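Local coordinates for gentamicin resistance protein (Enterococcus gallinarum, PDB 6CTZ) that confers aminoglycoside resistance as a 2''-phosphotransferase, a kinase probably transferring phosphate from a guanine nucleotide to drugs such as kanamycin, at residues 193-198 and 231-236; 222-227 and 255-260. The protein carries 2 engineered substitutions. All coordinates share one frame; numbering follows the deposited sequence.

Contact 1: residues 193-198 and 231-236. With MG (magnesium ion), chain C; KAN (kanamycin a), chain E; GDP (guanosine-5'-diphosphate), chain B.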
# COMPACT_ATOMS: atom_id res chain seq x y z
N LEU A 193 0.89 0.45 2.59
CA LEU A 193 1.25 -0.44 3.70
C LEU A 193 0.01 -0.76 4.54
O LEU A 193 -0.16 -0.31 5.67
CB LEU A 193 2.38 0.18 4.52
CG LEU A 193 3.06 -0.75 5.52
CD1 LEU A 193 3.78 -1.89 4.81
CD2 LEU A 193 4.06 0.03 6.35
N SER A 194 -0.85 -1.58 3.95
CA SER A 194 -2.10 -2.00 4.54
C SER A 194 -2.05 -3.47 4.91
O SER A 194 -1.25 -4.23 4.35
CB SER A 194 -3.26 -1.75 3.55
OG SER A 194 -2.92 -2.17 2.24
N PRO A 195 -2.90 -3.91 5.85
CA PRO A 195 -2.75 -5.27 6.40
C PRO A 195 -3.15 -6.38 5.44
O PRO A 195 -2.85 -7.55 5.73
CB PRO A 195 -3.63 -5.24 7.67
CG PRO A 195 -4.59 -4.11 7.43
CD PRO A 195 -3.79 -3.08 6.68
N ASP A 196 -3.77 -6.06 4.30
CA ASP A 196 -3.93 -7.04 3.23
C ASP A 196 -2.60 -7.43 2.59
O ASP A 196 -2.57 -8.33 1.75
CB ASP A 196 -4.94 -6.56 2.17
CG ASP A 196 -4.46 -5.35 1.40
OD1 ASP A 196 -3.65 -4.59 1.94
OD2 ASP A 196 -4.89 -5.16 0.24
N HIS A 197 -1.51 -6.78 2.99
CA HIS A 197 -0.17 -7.07 2.52
C HIS A 197 0.73 -7.62 3.61
O HIS A 197 1.92 -7.83 3.37
CB HIS A 197 0.48 -5.81 1.94
CG HIS A 197 -0.21 -5.27 0.74
ND1 HIS A 197 -0.28 -3.92 0.46
CD2 HIS A 197 -0.85 -5.90 -0.28
CE1 HIS A 197 -0.92 -3.74 -0.68
NE2 HIS A 197 -1.28 -4.93 -1.15
N PHE A 198 0.20 -7.86 4.81
CA PHE A 198 0.99 -8.38 5.92
C PHE A 198 0.80 -9.89 5.98
O PHE A 198 -0.33 -10.37 6.16
CB PHE A 198 0.56 -7.81 7.28
CG PHE A 198 0.62 -6.31 7.40
CD1 PHE A 198 1.22 -5.51 6.44
CD2 PHE A 198 0.07 -5.70 8.52
CE1 PHE A 198 1.24 -4.13 6.58
CE2 PHE A 198 0.08 -4.32 8.66
CZ PHE A 198 0.67 -3.54 7.69
N LEU A 231 -3.54 3.49 10.29
CA LEU A 231 -4.60 4.22 10.97
C LEU A 231 -5.98 3.80 10.46
O LEU A 231 -6.88 3.50 11.25
CB LEU A 231 -4.39 5.73 10.80
CG LEU A 231 -5.38 6.63 11.56
CD1 LEU A 231 -5.42 6.28 13.04
CD2 LEU A 231 -5.06 8.11 11.36
N GLU A 232 -6.14 3.73 9.14
CA GLU A 232 -7.45 3.44 8.56
C GLU A 232 -7.89 2.02 8.87
O GLU A 232 -9.06 1.78 9.19
CB GLU A 232 -7.37 3.69 7.05
CG GLU A 232 -8.67 3.63 6.28
CD GLU A 232 -8.46 3.98 4.81
OE1 GLU A 232 -7.94 5.08 4.51
OE2 GLU A 232 -8.78 3.13 3.96
N ASP A 233 -6.97 1.05 8.77
CA ASP A 233 -7.32 -0.37 8.80
C ASP A 233 -6.92 -1.09 10.07
O ASP A 233 -7.51 -2.13 10.38
CB ASP A 233 -6.67 -1.10 7.62
CG ASP A 233 -7.27 -0.71 6.30
OD1 ASP A 233 -8.42 -0.22 6.27
OD2 ASP A 233 -6.59 -0.94 5.29
N CYS A 234 -5.93 -0.60 10.81
CA CYS A 234 -5.55 -1.22 12.07
C CYS A 234 -5.99 -0.44 13.29
O CYS A 234 -6.02 -1.00 14.39
CB CYS A 234 -4.03 -1.45 12.12
SG CYS A 234 -3.40 -2.42 10.73
N GLY A 235 -6.35 0.83 13.13
CA GLY A 235 -6.88 1.61 14.23
C GLY A 235 -5.83 2.49 14.89
O GLY A 235 -4.63 2.27 14.78
N GLU A 236 -6.32 3.51 15.60
CA GLU A 236 -5.44 4.51 16.19
C GLU A 236 -4.57 3.94 17.30
O GLU A 236 -3.40 4.30 17.42
CB GLU A 236 -6.26 5.69 16.71
CG GLU A 236 -5.40 6.77 17.32
CD GLU A 236 -6.16 8.02 17.72
OE1 GLU A 236 -7.31 8.21 17.25
OE2 GLU A 236 -5.60 8.81 18.50
MG MG C . -2.01 -4.96 -3.21
C1 KAN E . -10.45 1.63 0.61
C2 KAN E . -11.25 2.72 1.32
C3 KAN E . -11.81 2.17 2.62
C4 KAN E . -12.68 0.97 2.27
C5 KAN E . -11.89 -0.09 1.52
C6 KAN E . -12.77 -1.25 1.08
C7 KAN E . -5.40 0.03 0.60
C8 KAN E . -6.25 0.32 -0.63
C9 KAN E . -7.48 1.15 -0.23
C10 KAN E . -8.30 0.47 0.86
C11 KAN E . -7.41 0.12 2.06
C12 KAN E . -6.21 -0.72 1.64
C13 KAN E . -5.78 1.01 -2.91
C14 KAN E . -4.54 0.99 -3.80
C15 KAN E . -3.72 2.25 -3.52
C16 KAN E . -4.58 3.49 -3.74
C17 KAN E . -5.84 3.39 -2.90
C18 KAN E . -6.76 4.55 -3.21
N1 KAN E . -11.96 -2.19 0.33
N2 KAN E . -8.16 -0.59 3.09
N3 KAN E . -4.22 -0.74 0.20
N4 KAN E . -2.53 2.34 -4.36
O5 KAN E . -11.21 0.43 0.37
O6 KAN E . -10.38 3.82 1.59
O7 KAN E . -12.58 3.16 3.30
O8 KAN E . -13.21 0.42 3.48
O9 KAN E . -9.29 1.35 1.39
O10 KAN E . -8.32 1.33 -1.38
O11 KAN E . -5.40 1.04 -1.54
O12 KAN E . -6.53 2.18 -3.20
O13 KAN E . -3.82 -0.21 -3.53
O14 KAN E . -3.90 4.69 -3.35
O15 KAN E . -7.95 4.45 -2.42
PB GDP B . -2.08 -5.10 -6.42
O1B GDP B . -0.80 -4.35 -6.72
O2B GDP B . -2.70 -4.67 -5.11
O3B GDP B . -3.03 -5.07 -7.59
O3A GDP B . -1.63 -6.65 -6.29
PA GDP B . -0.86 -7.39 -5.07
O1A GDP B . 0.62 -7.42 -5.31
O2A GDP B . -1.27 -6.76 -3.74
O5' GDP B . -1.42 -8.90 -5.24
C5' GDP B . -2.82 -9.12 -5.24
C4' GDP B . -3.18 -10.05 -4.10
O4' GDP B . -2.61 -11.33 -4.36
C3' GDP B . -2.61 -9.65 -2.75
O3' GDP B . -3.38 -8.63 -2.10
C2' GDP B . -2.70 -10.97 -2.02
O2' GDP B . -4.06 -11.23 -1.64
C1' GDP B . -2.34 -11.96 -3.11
N9 GDP B . -0.90 -12.26 -3.07
C8 GDP B . 0.09 -11.75 -3.84
N7 GDP B . 1.28 -12.29 -3.49
C5 GDP B . 1.05 -13.15 -2.48
C6 GDP B . 1.85 -14.04 -1.63
O6 GDP B . 3.08 -14.14 -1.78
N1 GDP B . 1.19 -14.76 -0.70
C2 GDP B . -0.15 -14.68 -0.51
N2 GDP B . -0.73 -15.45 0.43
N3 GDP B . -0.95 -13.88 -1.25
C4 GDP B . -0.39 -13.13 -2.22
O HOH W 1 -3.73 -5.79 -2.47
O HOH W 2 -2.84 -3.06 -2.85
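Pro195 and Asp233 cross at about a right angle, with CD and CG of the proline ring against the aspartate CB: Pro195 CD is 3.6 Å from Asp233 CB. The next residue, Cys234, holds SG anti to its carbonyl carbon (chi1 -56°), where the sulfur sits 3.9 Å from Pro195 CG and comes only loosely near Phe198 CE2. Behind the proline, Phe198 turns one ring face to the backbone, with Pro195 CA over its centre, and so backs the turn that faces the helix.

With its CB packed in this way, Asp233 directs OD2 to kanamycin, whose N2 donates to it over 2.7 Å. Ser194 approaches the same aminoglycoside ring with OG, in the crowded position between its backbone N and carbonyl carbon (chi1 44°). That hydroxyl accepts from kanamycin N3 at 2.8 Å and donates to Asp196 OD1, 2.5 Å away, on the syn side of the carboxylate. Asp196 OD1 in turn lies over the centre of the His197 ring. The imidazole binds magnesium through NE2 at 2.2 Å, while its ND1 is hydrogen-bonded to Asp192 O; Asp214 and both GDP phosphates share the metal. The turn after Asp192 thus joins nucleotide and drug, corresponding to the catalytic loop of the protein-kinase-like fold of aminoglycoside phosphotransferases.

Contact 2: residues 222-227 and 255-260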
# COMPACT_ATOMS: atom_id res chain seq x y z
N ASP A 222 7.02 11.21 1.77
CA ASP A 222 6.95 11.50 3.19
C ASP A 222 6.82 10.20 3.96
O ASP A 222 5.84 9.47 3.77
CB ASP A 222 5.72 12.37 3.44
CG ASP A 222 5.63 12.88 4.86
OD1 ASP A 222 6.26 12.31 5.78
OD2 ASP A 222 4.89 13.86 5.05
N PRO A 223 7.78 9.86 4.85
CA PRO A 223 7.66 8.60 5.60
C PRO A 223 6.39 8.50 6.42
O PRO A 223 5.92 7.39 6.69
CB PRO A 223 8.93 8.59 6.47
CG PRO A 223 9.31 10.06 6.59
CD PRO A 223 8.97 10.64 5.25
N ASP A 224 5.81 9.62 6.83
CA ASP A 224 4.55 9.55 7.57
C ASP A 224 3.41 8.97 6.75
O ASP A 224 2.40 8.54 7.32
CB ASP A 224 4.18 10.93 8.10
CG ASP A 224 5.16 11.45 9.14
OD1 ASP A 224 5.84 10.63 9.78
OD2 ASP A 224 5.23 12.68 9.33
N TYR A 225 3.53 8.97 5.42
CA TYR A 225 2.47 8.38 4.61
C TYR A 225 2.31 6.88 4.89
O TYR A 225 1.21 6.34 4.74
CB TYR A 225 2.68 8.63 3.11
CG TYR A 225 1.44 8.23 2.36
CD1 TYR A 225 0.35 9.09 2.30
CD2 TYR A 225 1.32 6.97 1.76
CE1 TYR A 225 -0.82 8.73 1.65
CE2 TYR A 225 0.15 6.60 1.11
CZ TYR A 225 -0.91 7.49 1.05
OH TYR A 225 -2.08 7.13 0.42
N ASP A 226 3.39 6.21 5.31
CA ASP A 226 3.26 4.77 5.56
C ASP A 226 2.45 4.46 6.81
O ASP A 226 2.26 3.28 7.12
CB ASP A 226 4.63 4.08 5.59
CG ASP A 226 5.06 3.55 4.22
OD1 ASP A 226 4.25 3.55 3.26
OD2 ASP A 226 6.22 3.09 4.13
N TYR A 227 1.95 5.47 7.52
CA TYR A 227 1.00 5.22 8.59
C TYR A 227 -0.46 5.22 8.12
O TYR A 227 -1.33 4.87 8.92
CB TYR A 227 1.14 6.27 9.69
CG TYR A 227 2.42 6.20 10.49
CD1 TYR A 227 2.67 5.14 11.35
CD2 TYR A 227 3.36 7.23 10.43
CE1 TYR A 227 3.82 5.08 12.10
CE2 TYR A 227 4.52 7.19 11.19
CZ TYR A 227 4.75 6.11 12.02
OH TYR A 227 5.87 6.03 12.79
N ILE A 255 -0.73 12.07 14.57
CA ILE A 255 -1.99 11.40 14.27
C ILE A 255 -2.91 12.31 13.47
O ILE A 255 -3.59 11.87 12.53
CB ILE A 255 -2.66 10.86 15.55
CG1 ILE A 255 -1.93 9.62 16.06
CG2 ILE A 255 -4.15 10.60 15.34
CD1 ILE A 255 -2.15 8.36 15.20
N ARG A 256 -2.96 13.60 13.83
CA ARG A 256 -3.74 14.55 13.04
C ARG A 256 -3.25 14.58 11.59
O ARG A 256 -4.06 14.50 10.65
CB ARG A 256 -3.69 15.94 13.67
CG ARG A 256 -4.37 16.99 12.79
CD ARG A 256 -5.85 16.70 12.54
NE ARG A 256 -6.60 16.57 13.79
CZ ARG A 256 -7.15 17.58 14.44
NH1 ARG A 256 -7.04 18.83 13.99
NH2 ARG A 256 -7.82 17.35 15.57
N LYS A 257 -1.94 14.67 11.40
CA LYS A 257 -1.39 14.65 10.05
C LYS A 257 -1.81 13.40 9.29
O LYS A 257 -2.27 13.47 8.14
CB LYS A 257 0.13 14.72 10.11
CG LYS A 257 0.79 14.79 8.75
CD LYS A 257 2.30 14.80 8.86
CE LYS A 257 2.95 14.72 7.49
NZ LYS A 257 4.43 14.71 7.57
N VAL A 258 -1.65 12.23 9.92
CA VAL A 258 -2.02 10.99 9.23
C VAL A 258 -3.52 10.94 8.97
O VAL A 258 -3.97 10.44 7.94
CB VAL A 258 -1.51 9.77 10.01
CG1 VAL A 258 -1.90 8.48 9.29
CG2 VAL A 258 -0.01 9.82 10.14
N SER A 259 -4.33 11.50 9.89
CA SER A 259 -5.77 11.50 9.68
C SER A 259 -6.14 12.35 8.47
O SER A 259 -7.13 12.06 7.78
CB SER A 259 -6.49 11.98 10.94
OG SER A 259 -6.48 13.39 11.05
N LEU A 260 -5.37 13.42 8.20
CA LEU A 260 -5.58 14.19 6.98
C LEU A 260 -5.30 13.32 5.75
O LEU A 260 -6.08 13.32 4.80
CB LEU A 260 -4.71 15.45 7.00
CG LEU A 260 -5.16 16.51 8.02
CD1 LEU A 260 -4.03 17.49 8.33
CD2 LEU A 260 -6.41 17.25 7.57
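Lys257 carries the polar half of the contact, its ammonium group bridging Asp222 and Asp224. The lysine chain is fully extended from the helix, with CG anti to the backbone N (chi1 -177°), and meets Asp222 tip to tip: NZ donates over 2.7 Å to Asp222 OD2, which receives it on its syn lone pair. Asp224 comes across the lysine at about a right angle, and its OD2 takes a second NZ proton at 2.8 Å, on the anti side and 16° out of the carboxylate plane. Two carboxylates on one amine make a salt-bridge network in which Lys257 and Asp222 are buried, and the lysine's positive charge probably offsets the repulsion between the aspartates.

A further bond fixes the spacing of the two acids. Asp222 OD1 accepts from Asp224 N at 2.9 Å, from above the carboxylate plane, forming an Asx turn at the start of the 3-10 segment 223-227. This segment leads into helix 228-234 and leans here on helix 251-276, within the helical part of the C-terminal lobe of the kinase-like fold.

The apolar half lies at the other end of that segment. Val258 presses both methyls on Tyr227: CG2 rests 3.8 Å from Tyr227 CB, and CG1 is 3.7 Å from Tyr227 O. CG2 also approaches Asp224 O. The tyrosine ring leads away from this valine, meets Asp224 OD1 at its edge and carries its hydroxyl to a hydrogen bond with Glu248.

Overall arrangement
The segments of the two contacts alternate along the chain, and their centres lie about 13 Å apart. Helix 228-234, which begins directly after 222-227, supplies most of the second segment of contact 1. Leu231 CD2 on it packs 3.8 Å from Val258 CG1, joining it to helix 251-276 of contact 2, while Leu193 CD2 touches Asp226 O, also at 3.8 Å. Contact 1 lies at the active site, touching kanamycin, GDP and magnesium; contact 2 lies farther from the site, with the Val258 side chain about 12 Å from kanamycin. Helix 251-276 nevertheless reaches the drug further on, where Gln266 hydrogen-bonds kanamycin.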